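Local coordinates for putative hydantoin racemase (Klebsiella pneumoniae subsp. pneumoniae, PDB 3QVK), which probably catalyses the racemisation of 5-monosubstituted hydantoins, interconverting their D and L forms, at residues Q5-N10 with L59-A64; P9-A14 with G41-E46; F78-L83 with G96-A101; F112-T117 with Q136-L141; L146-L151 with L180-M185. All coordinates share one frame; numbering follows the deposited sequence.

In the fold
Two four-stranded parallel sheets, each with strand order 2-1-3-4, frame the chain, and the ligand sits between the loops that follow their strands, as in the two-lobed aspartate/glutamate racemase fold. Interactions 1, 2 and 3 belong to the first lobe and come first along the chain; interactions 4 and 5 follow in the second. Interactions 1 and 2 share P9 and N10, their centres about 12 Å apart, whereas the centres of 1 and 4 lie about 27 Å apart across the chain's centre. F78 of interaction 3 touches both second-lobe contacts, E46 of interaction 2 meets V148 of interaction 5, and T116 bonds to G181. All five reach the ligand, so both lobes build the pocket.

Interaction 1: residues Q5-N10 with L59-A64; sequences QVINPN and LEQIRA. With 2AL (1-(2,5-dioxo-2,5-dihydro-1H-imidazol-4-yl)urea), chain C.
Strand 5-7 and the part of helix 48-68 that carries Q61 and I62 (59-64) run almost antiparallel, at 169° with axes 9.5 Å apart, and I7 faces Q61 across the gap. One hydrogen bond bridges them: Q5 NE2 donates to Q61 O at 2.7 Å. The oxygen lies in the Q5 amide plane, but the donor approaches from above the carbonyl plane, 45° out of it. Q5 gets there because CG is anti to the backbone N (chi1 -173°) and the chain stays extended. H73 ND1 bonds to Q5 OE1 and so holds the other end of the amide.

The apolar part centres on I7. Its CD1 meets I62 CD1 at 3.7 Å, the two side chains crossing at about a right angle, and it also packs on Q61 CB at 3.8 Å. Helix 48-68 here passes over strand 2-7 in a beta-alpha-beta crossover that links strands 31-36 and 72-75, the neighbours of 2-7 on its two sides. Q61 bends at chi2 and turns its amide back along the helix, where Q61 NE2 donates to E60 OE1 at 2.9 Å, on the lone pair anti to the other oxygen. Past the strand the chain enters the ligand pocket: N8 ND2 donates to N10 OD1 at 2.9 Å, and N10 ND2 to ligand O8 at 2.8 Å.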
# COMPACT_ATOMS: atom_id res chain seq x y z
N GLN A 5 32.47 0.31 15.21
CA GLN A 5 33.13 0.19 13.91
C GLN A 5 32.28 0.86 12.83
O GLN A 5 31.19 0.38 12.50
CB GLN A 5 33.37 -1.28 13.57
CG GLN A 5 34.21 -1.50 12.31
CD GLN A 5 34.19 -2.93 11.81
OE1 GLN A 5 33.15 -3.59 11.82
NE2 GLN A 5 35.34 -3.41 11.37
N VAL A 6 32.78 1.97 12.30
CA VAL A 6 32.10 2.67 11.22
C VAL A 6 32.73 2.26 9.89
O VAL A 6 33.88 2.61 9.60
CB VAL A 6 32.13 4.20 11.40
CG1 VAL A 6 31.33 4.89 10.30
CG2 VAL A 6 31.57 4.59 12.77
N ILE A 7 31.98 1.50 9.10
CA ILE A 7 32.48 0.94 7.85
C ILE A 7 32.05 1.77 6.65
O ILE A 7 30.86 1.88 6.35
CB ILE A 7 32.01 -0.52 7.64
CG1 ILE A 7 32.34 -1.39 8.86
CG2 ILE A 7 32.62 -1.12 6.36
CD1 ILE A 7 31.55 -2.67 8.94
N ASN A 8 33.03 2.38 5.98
CA ASN A 8 32.81 2.94 4.66
C ASN A 8 32.84 1.78 3.66
O ASN A 8 33.88 1.13 3.51
CB ASN A 8 33.89 3.98 4.33
CG ASN A 8 33.73 4.59 2.94
OD1 ASN A 8 32.66 4.51 2.33
ND2 ASN A 8 34.80 5.20 2.44
N PRO A 9 31.70 1.50 3.00
CA PRO A 9 31.59 0.35 2.10
C PRO A 9 32.40 0.49 0.81
O PRO A 9 32.68 -0.52 0.16
CB PRO A 9 30.09 0.30 1.78
CG PRO A 9 29.44 1.08 2.87
CD PRO A 9 30.40 2.17 3.16
N ASN A 10 32.76 1.72 0.45
CA ASN A 10 33.67 1.95 -0.67
C ASN A 10 35.13 2.03 -0.21
O ASN A 10 35.40 2.19 0.98
CB ASN A 10 33.24 3.16 -1.51
CG ASN A 10 33.45 4.49 -0.80
OD1 ASN A 10 34.56 4.82 -0.38
ND2 ASN A 10 32.39 5.28 -0.70
N LEU A 59 30.97 -7.05 4.78
CA LEU A 59 31.03 -8.32 5.52
C LEU A 59 32.45 -8.66 5.97
O LEU A 59 32.65 -9.21 7.05
CB LEU A 59 30.44 -9.46 4.68
CG LEU A 59 28.93 -9.42 4.42
CD1 LEU A 59 28.55 -10.46 3.38
CD2 LEU A 59 28.14 -9.61 5.70
N GLU A 60 33.43 -8.34 5.12
CA GLU A 60 34.85 -8.48 5.43
C GLU A 60 35.21 -7.67 6.68
O GLU A 60 35.91 -8.16 7.57
CB GLU A 60 35.69 -8.04 4.23
CG GLU A 60 37.19 -7.94 4.47
CD GLU A 60 37.89 -7.04 3.47
OE1 GLU A 60 38.36 -5.95 3.87
OE2 GLU A 60 37.95 -7.40 2.27
N GLN A 61 34.73 -6.43 6.75
CA GLN A 61 34.99 -5.55 7.89
C GLN A 61 34.15 -5.92 9.12
O GLN A 61 34.62 -5.75 10.25
CB GLN A 61 34.80 -4.08 7.51
CG GLN A 61 35.87 -3.53 6.57
CD GLN A 61 37.28 -3.71 7.10
OE1 GLN A 61 37.59 -3.34 8.23
NE2 GLN A 61 38.15 -4.29 6.28
N ILE A 62 32.93 -6.40 8.90
CA ILE A 62 32.07 -6.91 9.98
C ILE A 62 32.77 -8.05 10.72
O ILE A 62 32.80 -8.07 11.96
CB ILE A 62 30.69 -7.39 9.44
CG1 ILE A 62 29.84 -6.21 8.94
CG2 ILE A 62 29.93 -8.21 10.49
CD1 ILE A 62 29.26 -5.31 10.03
N ARG A 63 33.33 -8.98 9.95
CA ARG A 63 34.11 -10.09 10.50
C ARG A 63 35.27 -9.59 11.36
O ARG A 63 35.47 -10.08 12.47
CB ARG A 63 34.65 -10.96 9.36
CG ARG A 63 35.46 -12.16 9.82
CD ARG A 63 36.76 -12.25 9.04
NE ARG A 63 37.75 -11.27 9.50
CZ ARG A 63 38.77 -10.82 8.78
NH1 ARG A 63 38.95 -11.24 7.54
NH2 ARG A 63 39.60 -9.93 9.30
N ALA A 64 36.01 -8.62 10.83
CA ALA A 64 37.13 -8.00 11.55
C ALA A 64 36.66 -7.33 12.85
O ALA A 64 37.31 -7.46 13.88
CB ALA A 64 37.85 -7.00 10.66
C4 2AL C . 26.93 6.44 -1.88
C5 2AL C . 27.49 6.77 -0.66
O5 2AL C . 26.90 7.24 0.31
N7 2AL C . 28.79 6.50 -0.71
C8 2AL C . 29.01 6.00 -1.93
O8 2AL C . 30.11 5.64 -2.34
N9 2AL C . 27.90 5.96 -2.66
N3 2AL C . 25.65 6.56 -2.23
C2 2AL C . 25.14 7.68 -2.73
N1 2AL C . 25.95 8.73 -2.86
O2 2AL C . 23.95 7.75 -3.06

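Interaction 2: residues P9-A14 with G41-E46; sequences PNTSLA and GVPSIE. With 2AL (1-(2,5-dioxo-2,5-dihydro-1H-imidazol-4-yl)urea), chain C.
This is a loop-to-loop contact in which P9-S12 lies along G41-I45, just beyond the ends of strands 2-7 and 31-36. A single direct hydrogen bond joins the two backbones: T11 N donates to V42 O at 2.8 Å and 159°, coming from above the carbonyl plane. Two waters extend it. One accepts from V42 N and donates to P9 O; the other donates to G41 O and is shared with T11 OG1.

T11 sets its methyl anti to its own carbonyl carbon, which lays CG2 against the bare backbone of G41, 3.6 Å from G41 N. N10 CB presses on V42 O at 3.2 Å. N10 OD1 accepts from S12 N at 3.0 Å, closing an Asx turn. The turn leads directly into helix 13-26, where S12 is the N-cap residue and its OG caps M15 N. Both loops extend from adjacent parallel strands, the place where parallel alpha/beta folds commonly put their binding sites, and here a ligand occupies it.

I45 serves both the packing and the pocket. Its CD1 reaches P9 CB at 3.7 Å, with CG1 anti to the carbonyl carbon (chi1 -55°), while I45 N donates to ligand O8 at 2.9 Å, so this oxygen is held from each loop, the other donor being N10. I45 O lies 2.9 Å from ligand N9. K233 of the second subunit makes a salt bridge to E46 and a hydrogen bond to S44 O, and S236 of that subunit bonds to G41 N, tying the 41-46 loop to the assembly.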
# COMPACT_ATOMS: atom_id res chain seq x y z
N PRO A 9 31.70 1.50 3.00
CA PRO A 9 31.59 0.35 2.10
C PRO A 9 32.40 0.49 0.81
O PRO A 9 32.68 -0.52 0.16
CB PRO A 9 30.09 0.30 1.78
CG PRO A 9 29.44 1.08 2.87
CD PRO A 9 30.40 2.17 3.16
N ASN A 10 32.76 1.72 0.45
CA ASN A 10 33.67 1.95 -0.67
C ASN A 10 35.13 2.03 -0.21
O ASN A 10 35.40 2.19 0.98
CB ASN A 10 33.24 3.16 -1.51
CG ASN A 10 33.45 4.49 -0.80
OD1 ASN A 10 34.56 4.82 -0.38
ND2 ASN A 10 32.39 5.28 -0.70
N THR A 11 36.06 1.93 -1.16
CA THR A 11 37.49 1.86 -0.85
C THR A 11 38.20 3.22 -0.84
O THR A 11 39.43 3.28 -0.75
CB THR A 11 38.24 0.91 -1.81
OG1 THR A 11 38.11 1.39 -3.16
CG2 THR A 11 37.70 -0.51 -1.72
N SER A 12 37.43 4.30 -0.93
CA SER A 12 38.00 5.65 -0.89
C SER A 12 38.42 6.02 0.53
O SER A 12 37.57 6.18 1.42
CB SER A 12 37.01 6.68 -1.43
OG SER A 12 37.45 8.00 -1.18
N LEU A 13 39.72 6.15 0.75
CA LEU A 13 40.25 6.53 2.06
C LEU A 13 39.89 7.98 2.40
O LEU A 13 39.71 8.31 3.58
CB LEU A 13 41.76 6.32 2.13
CG LEU A 13 42.36 6.14 3.53
CD1 LEU A 13 42.07 4.75 4.09
CD2 LEU A 13 43.85 6.38 3.51
N ALA A 14 39.78 8.82 1.38
CA ALA A 14 39.35 10.21 1.53
C ALA A 14 37.93 10.29 2.11
O ALA A 14 37.68 11.09 3.02
CB ALA A 14 39.42 10.94 0.20
N GLY A 41 37.60 -3.76 -3.33
CA GLY A 41 36.27 -3.32 -3.74
C GLY A 41 36.25 -2.19 -4.74
O GLY A 41 37.03 -2.16 -5.69
N VAL A 42 35.34 -1.25 -4.51
CA VAL A 42 35.05 -0.17 -5.44
C VAL A 42 35.27 1.20 -4.77
O VAL A 42 34.91 1.37 -3.60
CB VAL A 42 33.60 -0.34 -6.01
CG1 VAL A 42 32.53 -0.08 -4.94
CG2 VAL A 42 33.38 0.51 -7.23
N PRO A 43 35.88 2.16 -5.48
CA PRO A 43 36.17 3.49 -4.91
C PRO A 43 34.93 4.32 -4.57
O PRO A 43 34.97 5.13 -3.64
CB PRO A 43 36.98 4.18 -6.02
CG PRO A 43 37.57 3.07 -6.80
CD PRO A 43 36.51 2.01 -6.81
N SER A 44 33.85 4.15 -5.33
CA SER A 44 32.58 4.81 -5.05
C SER A 44 31.41 3.93 -5.48
O SER A 44 31.55 3.11 -6.39
CB SER A 44 32.51 6.18 -5.73
OG SER A 44 32.47 6.06 -7.14
N ILE A 45 30.27 4.11 -4.82
CA ILE A 45 29.09 3.29 -5.09
C ILE A 45 28.05 4.10 -5.86
O ILE A 45 27.44 5.03 -5.32
CB ILE A 45 28.51 2.70 -3.79
CG1 ILE A 45 29.58 1.92 -3.03
CG2 ILE A 45 27.32 1.79 -4.11
CD1 ILE A 45 29.36 1.85 -1.53
N GLU A 46 27.86 3.74 -7.13
CA GLU A 46 27.00 4.48 -8.04
C GLU A 46 26.12 3.54 -8.87
O GLU A 46 26.10 3.63 -10.10
CB GLU A 46 27.85 5.37 -8.97
CG GLU A 46 28.72 6.39 -8.25
CD GLU A 46 29.67 7.12 -9.18
OE1 GLU A 46 30.25 6.49 -10.08
OE2 GLU A 46 29.84 8.35 -8.99
C4 2AL C . 26.93 6.44 -1.88
C5 2AL C . 27.49 6.77 -0.66
O5 2AL C . 26.90 7.24 0.31
N7 2AL C . 28.79 6.50 -0.71
C8 2AL C . 29.01 6.00 -1.93
O8 2AL C . 30.11 5.64 -2.34
N9 2AL C . 27.90 5.96 -2.66
N3 2AL C . 25.65 6.56 -2.23
C2 2AL C . 25.14 7.68 -2.73
N1 2AL C . 25.95 8.73 -2.86
O2 2AL C . 23.95 7.75 -3.06
O HOH W 1 33.74 -1.70 -2.04
O HOH W 2 39.25 -0.14 -4.93

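Interaction 3: residues F78-L83 with G96-A101; sequences FGDPGL and GIAEAA. With 2AL (1-(2,5-dioxo-2,5-dihydro-1H-imidazol-4-yl)urea), chain C.
D80, in the segment 78-83, takes hydrogen bonds from A98 and E99 and so joins its loop to the start of helix 97-108. D80 OD1 accepts from A98 N and D80 OD2 from E99 N, both at 3.0 Å and both on syn lone pairs, so the carboxylate straddles two consecutive N-H groups. D80 OD2 is also bonded to Y132 OH, from helix 122-132. Within the helix start, G96 N donates to E99 OE1 at 3.0 Å, nearly along the C-O axis. This is one half of a capping box. G96, at the N-cap, has no side chain to supply the other half, and D80 takes the E99 N-H in its place. The second carboxylate oxygen of E99 forms a salt bridge with R87.

Nonpolar contacts flank this polar core. A98 CB sits over one face of the F78 ring, 3.9 Å from the centroid and shifted toward the rim, in a CH-pi contact; F78 CG, anti to the backbone N (chi1 -161°), carries the ring to this place beneath the methyl. I97 CD1 packs against F78 N at 3.7 Å. L83, the last residue of the type II turn that starts at D80, rests CD1 on G96 N at 3.6 Å.

With its carboxylate at a helix N-terminus, D80 would probably be stabilised as an anion. Its grip also fixes the loop that carries F78, whose N donates to ligand O5 at 3.0 Å and 163°.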
# COMPACT_ATOMS: atom_id res chain seq x y z
N PHE A 78 24.88 5.44 1.52
CA PHE A 78 23.43 5.69 1.51
C PHE A 78 22.57 4.57 0.92
O PHE A 78 21.34 4.64 0.97
CB PHE A 78 23.13 7.04 0.83
CG PHE A 78 21.77 7.60 1.16
CD1 PHE A 78 21.50 8.10 2.43
CD2 PHE A 78 20.77 7.63 0.20
CE1 PHE A 78 20.25 8.62 2.74
CE2 PHE A 78 19.51 8.14 0.50
CZ PHE A 78 19.25 8.64 1.77
N GLY A 79 23.20 3.55 0.36
CA GLY A 79 22.48 2.38 -0.12
C GLY A 79 22.34 1.28 0.92
O GLY A 79 21.71 0.26 0.67
N ASP A 80 22.95 1.51 2.09
CA ASP A 80 23.03 0.52 3.18
C ASP A 80 23.37 -0.90 2.68
O ASP A 80 22.68 -1.86 3.05
CB ASP A 80 21.73 0.50 4.00
CG ASP A 80 21.44 1.83 4.70
OD1 ASP A 80 22.31 2.72 4.70
OD2 ASP A 80 20.33 1.97 5.26
N PRO A 81 24.43 -1.04 1.85
CA PRO A 81 24.70 -2.33 1.22
C PRO A 81 25.04 -3.43 2.22
O PRO A 81 25.83 -3.22 3.14
CB PRO A 81 25.91 -2.03 0.32
CG PRO A 81 26.58 -0.88 0.95
CD PRO A 81 25.47 -0.05 1.53
N GLY A 82 24.42 -4.59 2.03
CA GLY A 82 24.67 -5.76 2.87
C GLY A 82 24.21 -5.62 4.31
O GLY A 82 24.77 -6.27 5.20
N LEU A 83 23.19 -4.80 4.54
CA LEU A 83 22.71 -4.51 5.89
C LEU A 83 22.25 -5.76 6.64
O LEU A 83 22.71 -6.03 7.75
CB LEU A 83 21.60 -3.45 5.88
CG LEU A 83 21.01 -3.03 7.24
CD1 LEU A 83 22.04 -2.34 8.14
CD2 LEU A 83 19.79 -2.14 7.04
N GLY A 96 22.49 1.10 9.18
CA GLY A 96 22.80 1.77 7.92
C GLY A 96 22.59 3.27 8.05
O GLY A 96 21.76 3.71 8.85
N ILE A 97 23.32 4.05 7.26
CA ILE A 97 23.21 5.51 7.34
C ILE A 97 21.95 6.08 6.68
O ILE A 97 21.44 7.11 7.11
CB ILE A 97 24.49 6.26 6.85
CG1 ILE A 97 24.78 5.99 5.37
CG2 ILE A 97 25.68 5.91 7.75
CD1 ILE A 97 25.58 7.10 4.70
N ALA A 98 21.45 5.40 5.65
CA ALA A 98 20.16 5.77 5.05
C ALA A 98 19.05 5.48 6.05
O ALA A 98 18.19 6.33 6.30
CB ALA A 98 19.93 5.01 3.76
N GLU A 99 19.08 4.28 6.62
CA GLU A 99 18.16 3.85 7.67
C GLU A 99 18.10 4.87 8.80
O GLU A 99 17.02 5.34 9.16
CB GLU A 99 18.60 2.47 8.19
CG GLU A 99 17.76 1.91 9.34
CD GLU A 99 18.38 0.67 9.96
OE1 GLU A 99 19.63 0.56 9.99
OE2 GLU A 99 17.62 -0.20 10.44
N ALA A 100 19.26 5.22 9.35
CA ALA A 100 19.35 6.13 10.49
C ALA A 100 18.87 7.55 10.18
O ALA A 100 18.15 8.14 10.99
CB ALA A 100 20.77 6.16 11.03
N ALA A 101 19.25 8.07 9.02
CA ALA A 101 18.84 9.42 8.60
C ALA A 101 17.33 9.52 8.41
O ALA A 101 16.72 10.51 8.82
CB ALA A 101 19.57 9.82 7.32
C4 2AL C . 26.93 6.44 -1.88
C5 2AL C . 27.49 6.77 -0.66
O5 2AL C . 26.90 7.24 0.31
N7 2AL C . 28.79 6.50 -0.71
C8 2AL C . 29.01 6.00 -1.93
O8 2AL C . 30.11 5.64 -2.34
N9 2AL C . 27.90 5.96 -2.66
N3 2AL C . 25.65 6.56 -2.23
C2 2AL C . 25.14 7.68 -2.73
N1 2AL C . 25.95 8.73 -2.86
O2 2AL C . 23.95 7.75 -3.06

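Interaction 4: residues F112-T117 with Q136-L141; sequences FSIVTT and QHCAAL. With 2AL (1-(2,5-dioxo-2,5-dihydro-1H-imidazol-4-yl)urea), chain C.
Backbone hydrogen bonds join F112 and I114 to the neighbouring parallel strand. F112 N donates to H137 O at 2.8 Å, A139 N donates to F112 O at 2.8 Å, and I114 N donates to A140 O at 3.0 Å. C138 CA adds a CA-H...O contact to F112 O. Strands 112-116 and 138-143, with helix 122-132 between them, form a beta-alpha-beta unit, the latter strand lying at the edge of the sheet within this chain. A139 breaks the even spacing: its backbone angles are helical (-73/-41), and F112 pairs with C138 while I114 pairs with L141.

The aromatic contact lies on the face that carries F112, I114, C138 and L141. F112 puts CG between its backbone N and carbonyl carbon (chi1 63°), which lays the ring over C138. C138 CB stands 4.3 Å from the ring centroid, off-centre, and C138 SG approaches obliquely at 4.7 Å. I114 CG1 lies at the ring edge, in plane. I114 CD1 then touches C138 SG at 3.9 Å and L141 CD2 at 4.1 Å; I114 and L141 point the same way, side by side. L129 of helix 122-132 packs on F112 and C138.

At the end of the strand T116 OG1 bonds to G181 O, and just past it T117 OG1 accepts a weak bond from ligand N1 at 3.2 Å. Consistent with the irregular register, A140 N is buried with no partner in the model, while three good backbone bonds and the sulfur-aromatic packing join the strands around it.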
# COMPACT_ATOMS: atom_id res chain seq x y z
N PHE A 112 10.00 14.50 4.74
CA PHE A 112 11.36 14.91 4.41
C PHE A 112 11.65 14.81 2.91
O PHE A 112 10.97 14.08 2.18
CB PHE A 112 12.40 14.11 5.21
CG PHE A 112 12.38 12.62 4.93
CD1 PHE A 112 13.13 12.09 3.89
CD2 PHE A 112 11.64 11.76 5.73
CE1 PHE A 112 13.13 10.72 3.63
CE2 PHE A 112 11.63 10.39 5.48
CZ PHE A 112 12.38 9.86 4.43
N SER A 113 12.66 15.55 2.46
CA SER A 113 13.16 15.44 1.09
C SER A 113 14.57 14.88 1.10
O SER A 113 15.35 15.15 2.01
CB SER A 113 13.14 16.80 0.40
OG SER A 113 11.81 17.27 0.23
N ILE A 114 14.90 14.09 0.08
CA ILE A 114 16.24 13.52 -0.06
C ILE A 114 17.03 14.26 -1.14
O ILE A 114 16.53 14.48 -2.25
CB ILE A 114 16.20 11.99 -0.36
CG1 ILE A 114 15.56 11.23 0.80
CG2 ILE A 114 17.61 11.45 -0.65
CD1 ILE A 114 15.19 9.79 0.49
N VAL A 115 18.26 14.65 -0.80
CA VAL A 115 19.19 15.23 -1.76
C VAL A 115 20.42 14.32 -1.86
O VAL A 115 21.20 14.20 -0.92
CB VAL A 115 19.61 16.67 -1.37
CG1 VAL A 115 20.60 17.24 -2.38
CG2 VAL A 115 18.39 17.58 -1.25
N THR A 116 20.56 13.67 -3.01
CA THR A 116 21.65 12.71 -3.24
C THR A 116 22.53 13.09 -4.44
O THR A 116 22.40 14.19 -4.98
CB THR A 116 21.11 11.25 -3.34
OG1 THR A 116 22.20 10.32 -3.32
CG2 THR A 116 20.28 11.04 -4.60
N THR A 117 23.42 12.18 -4.84
CA THR A 117 24.46 12.47 -5.83
C THR A 117 24.01 12.30 -7.28
O THR A 117 23.72 13.28 -7.97
CB THR A 117 25.73 11.63 -5.57
OG1 THR A 117 25.39 10.23 -5.59
CG2 THR A 117 26.35 11.97 -4.22
N GLN A 136 5.79 7.13 2.36
CA GLN A 136 4.79 8.17 2.58
C GLN A 136 5.38 9.39 3.30
O GLN A 136 4.86 10.50 3.17
CB GLN A 136 3.60 7.62 3.37
N HIS A 137 6.46 9.17 4.04
CA HIS A 137 7.14 10.24 4.76
C HIS A 137 8.13 11.03 3.89
O HIS A 137 8.65 12.06 4.32
CB HIS A 137 7.86 9.69 6.00
CG HIS A 137 6.93 9.24 7.08
ND1 HIS A 137 6.23 8.05 7.02
CD2 HIS A 137 6.59 9.81 8.26
CE1 HIS A 137 5.49 7.92 8.10
NE2 HIS A 137 5.69 8.97 8.88
N CYS A 138 8.41 10.53 2.69
CA CYS A 138 9.31 11.22 1.77
C CYS A 138 8.53 12.00 0.71
O CYS A 138 7.85 11.41 -0.13
CB CYS A 138 10.29 10.25 1.11
SG CYS A 138 11.56 11.06 0.10
N ALA A 139 8.64 13.32 0.78
CA ALA A 139 7.93 14.22 -0.13
C ALA A 139 8.51 14.20 -1.55
O ALA A 139 7.76 14.21 -2.53
CB ALA A 139 7.92 15.64 0.42
N ALA A 140 9.84 14.17 -1.64
CA ALA A 140 10.53 14.17 -2.93
C ALA A 140 11.96 13.65 -2.81
O ALA A 140 12.57 13.69 -1.74
CB ALA A 140 10.53 15.58 -3.53
N LEU A 141 12.49 13.17 -3.93
CA LEU A 141 13.88 12.74 -4.03
C LEU A 141 14.58 13.56 -5.12
O LEU A 141 14.03 13.75 -6.21
CB LEU A 141 13.98 11.25 -4.35
CG LEU A 141 13.51 10.23 -3.31
CD1 LEU A 141 12.03 9.93 -3.47
CD2 LEU A 141 14.32 8.96 -3.44
C4 2AL C . 26.93 6.44 -1.88
C5 2AL C . 27.49 6.77 -0.66
O5 2AL C . 26.90 7.24 0.31
N7 2AL C . 28.79 6.50 -0.71
C8 2AL C . 29.01 6.00 -1.93
O8 2AL C . 30.11 5.64 -2.34
N9 2AL C . 27.90 5.96 -2.66
N3 2AL C . 25.65 6.56 -2.23
C2 2AL C . 25.14 7.68 -2.73
N1 2AL C . 25.95 8.73 -2.86
O2 2AL C . 23.95 7.75 -3.06

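Interaction 5: residues L146-L151 with L180-M185; sequences LPVLAL and LGSGGM. Unlike the reference sequence in segment 180-185: S182 (reference Cys). With 2AL (1-(2,5-dioxo-2,5-dihydro-1H-imidazol-4-yl)urea), chain C.
L151 meets a backbone with nothing on it: its CD1 lies 3.9 Å from G184 C, and no hydrogen bond crosses between the segments, so the contact is pure packing. Both methyls of L151 bear on M185. CD1 and CD2 each come to 3.8 Å from M185 CG, straddling that methylene, while the two side chains cross at an oblique angle. L151 CG stands anti to its carbonyl carbon (chi1 -68°), which aims the isobutyl group across the gap. Behind it, helix 157-172 closes the packing, with A158 on L151 and V162 on M185.

The other neighbour of L151 CD1 is S182 OG, at 3.8 Å. The S182 hydroxyl takes a weak but straight bond from G184 N at 3.3 Å, which spans the turn leaving strand 177-181. V148 completes the contact, with CG1 near S182 OG. V148 begins a short 3-10 segment, 148-151, and its N is bonded to E46 OE2 from the other lobe.

V148, S182 and G183 line one part of the ligand pocket. V148 lays CG1 and CG2 along the ligand, CG2 being 3.5 Å from ligand N1, and S182 OG lies 3.3 Å from the same nitrogen, N1. G183 N donates to ligand O5 at 3.0 Å and 161°, and F78 N, from the other lobe, grips the same oxygen. The chemistry is therefore divided: L151 packs on both sides of G183 in the chain, against S182 before it and G184 and M185 after it, and the backbone N-H of G183 does the polar work, with two donors probably drawing electron density toward O5.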
# COMPACT_ATOMS: atom_id res chain seq x y z
N LEU A 146 26.07 14.93 -10.06
CA LEU A 146 27.52 14.86 -10.00
C LEU A 146 27.93 13.52 -9.39
O LEU A 146 27.20 12.98 -8.55
CB LEU A 146 28.10 16.01 -9.18
CG LEU A 146 28.10 17.43 -9.76
CD1 LEU A 146 28.72 18.39 -8.75
CD2 LEU A 146 28.85 17.51 -11.09
N PRO A 147 29.09 12.97 -9.81
CA PRO A 147 29.58 11.72 -9.24
C PRO A 147 29.80 11.83 -7.73
O PRO A 147 30.02 12.92 -7.21
CB PRO A 147 30.92 11.49 -9.95
CG PRO A 147 31.30 12.83 -10.52
CD PRO A 147 30.00 13.48 -10.86
N VAL A 148 29.72 10.69 -7.04
CA VAL A 148 29.84 10.64 -5.57
C VAL A 148 31.11 11.33 -5.06
O VAL A 148 31.06 12.11 -4.10
CB VAL A 148 29.76 9.18 -5.05
CG1 VAL A 148 30.09 9.10 -3.57
CG2 VAL A 148 28.38 8.59 -5.32
N LEU A 149 32.23 11.08 -5.73
CA LEU A 149 33.54 11.58 -5.29
C LEU A 149 33.77 13.07 -5.58
O LEU A 149 34.81 13.62 -5.20
CB LEU A 149 34.67 10.73 -5.87
CG LEU A 149 34.69 9.24 -5.47
CD1 LEU A 149 35.75 8.49 -6.26
CD2 LEU A 149 34.90 9.06 -3.97
N ALA A 150 32.81 13.72 -6.22
CA ALA A 150 32.86 15.17 -6.45
C ALA A 150 32.84 15.94 -5.13
O ALA A 150 33.34 17.06 -5.05
CB ALA A 150 31.71 15.62 -7.35
N LEU A 151 32.27 15.32 -4.10
CA LEU A 151 32.24 15.89 -2.75
C LEU A 151 33.63 15.94 -2.11
O LEU A 151 33.84 16.66 -1.13
CB LEU A 151 31.28 15.08 -1.86
CG LEU A 151 29.79 15.16 -2.17
CD1 LEU A 151 29.08 13.91 -1.68
CD2 LEU A 151 29.16 16.42 -1.57
N LEU A 180 20.32 14.05 3.73
CA LEU A 180 21.46 14.04 2.81
C LEU A 180 21.75 12.61 2.35
O LEU A 180 21.95 11.72 3.17
CB LEU A 180 22.69 14.69 3.45
CG LEU A 180 22.57 16.15 3.89
CD1 LEU A 180 23.84 16.60 4.60
CD2 LEU A 180 22.26 17.09 2.73
N GLY A 181 21.75 12.42 1.04
CA GLY A 181 21.82 11.09 0.45
C GLY A 181 23.20 10.57 0.09
O GLY A 181 23.37 9.88 -0.92
N SER A 182 24.19 10.90 0.92
CA SER A 182 25.56 10.42 0.73
C SER A 182 26.38 10.51 2.01
O SER A 182 26.17 11.40 2.83
CB SER A 182 26.26 11.19 -0.39
OG SER A 182 27.52 10.61 -0.71
N GLY A 183 27.33 9.59 2.16
CA GLY A 183 28.28 9.62 3.28
C GLY A 183 29.29 10.74 3.15
O GLY A 183 29.92 11.12 4.14
N GLY A 184 29.44 11.27 1.94
CA GLY A 184 30.35 12.38 1.67
C GLY A 184 29.82 13.74 2.10
O GLY A 184 30.59 14.69 2.27
N MET A 185 28.50 13.83 2.27
CA MET A 185 27.84 15.06 2.70
C MET A 185 27.79 15.17 4.23
O MET A 185 27.21 16.12 4.77
CB MET A 185 26.42 15.14 2.14
CG MET A 185 26.34 15.10 0.62
SD MET A 185 24.65 15.04 0.02
CE MET A 185 24.92 14.57 -1.69
C4 2AL C . 26.93 6.44 -1.88
C5 2AL C . 27.49 6.77 -0.66
O5 2AL C . 26.90 7.24 0.31
N7 2AL C . 28.79 6.50 -0.71
C8 2AL C . 29.01 6.00 -1.93
O8 2AL C . 30.11 5.64 -2.34
N9 2AL C . 27.90 5.96 -2.66
N3 2AL C . 25.65 6.56 -2.23
C2 2AL C . 25.14 7.68 -2.73
N1 2AL C . 25.95 8.73 -2.86
O2 2AL C . 23.95 7.75 -3.06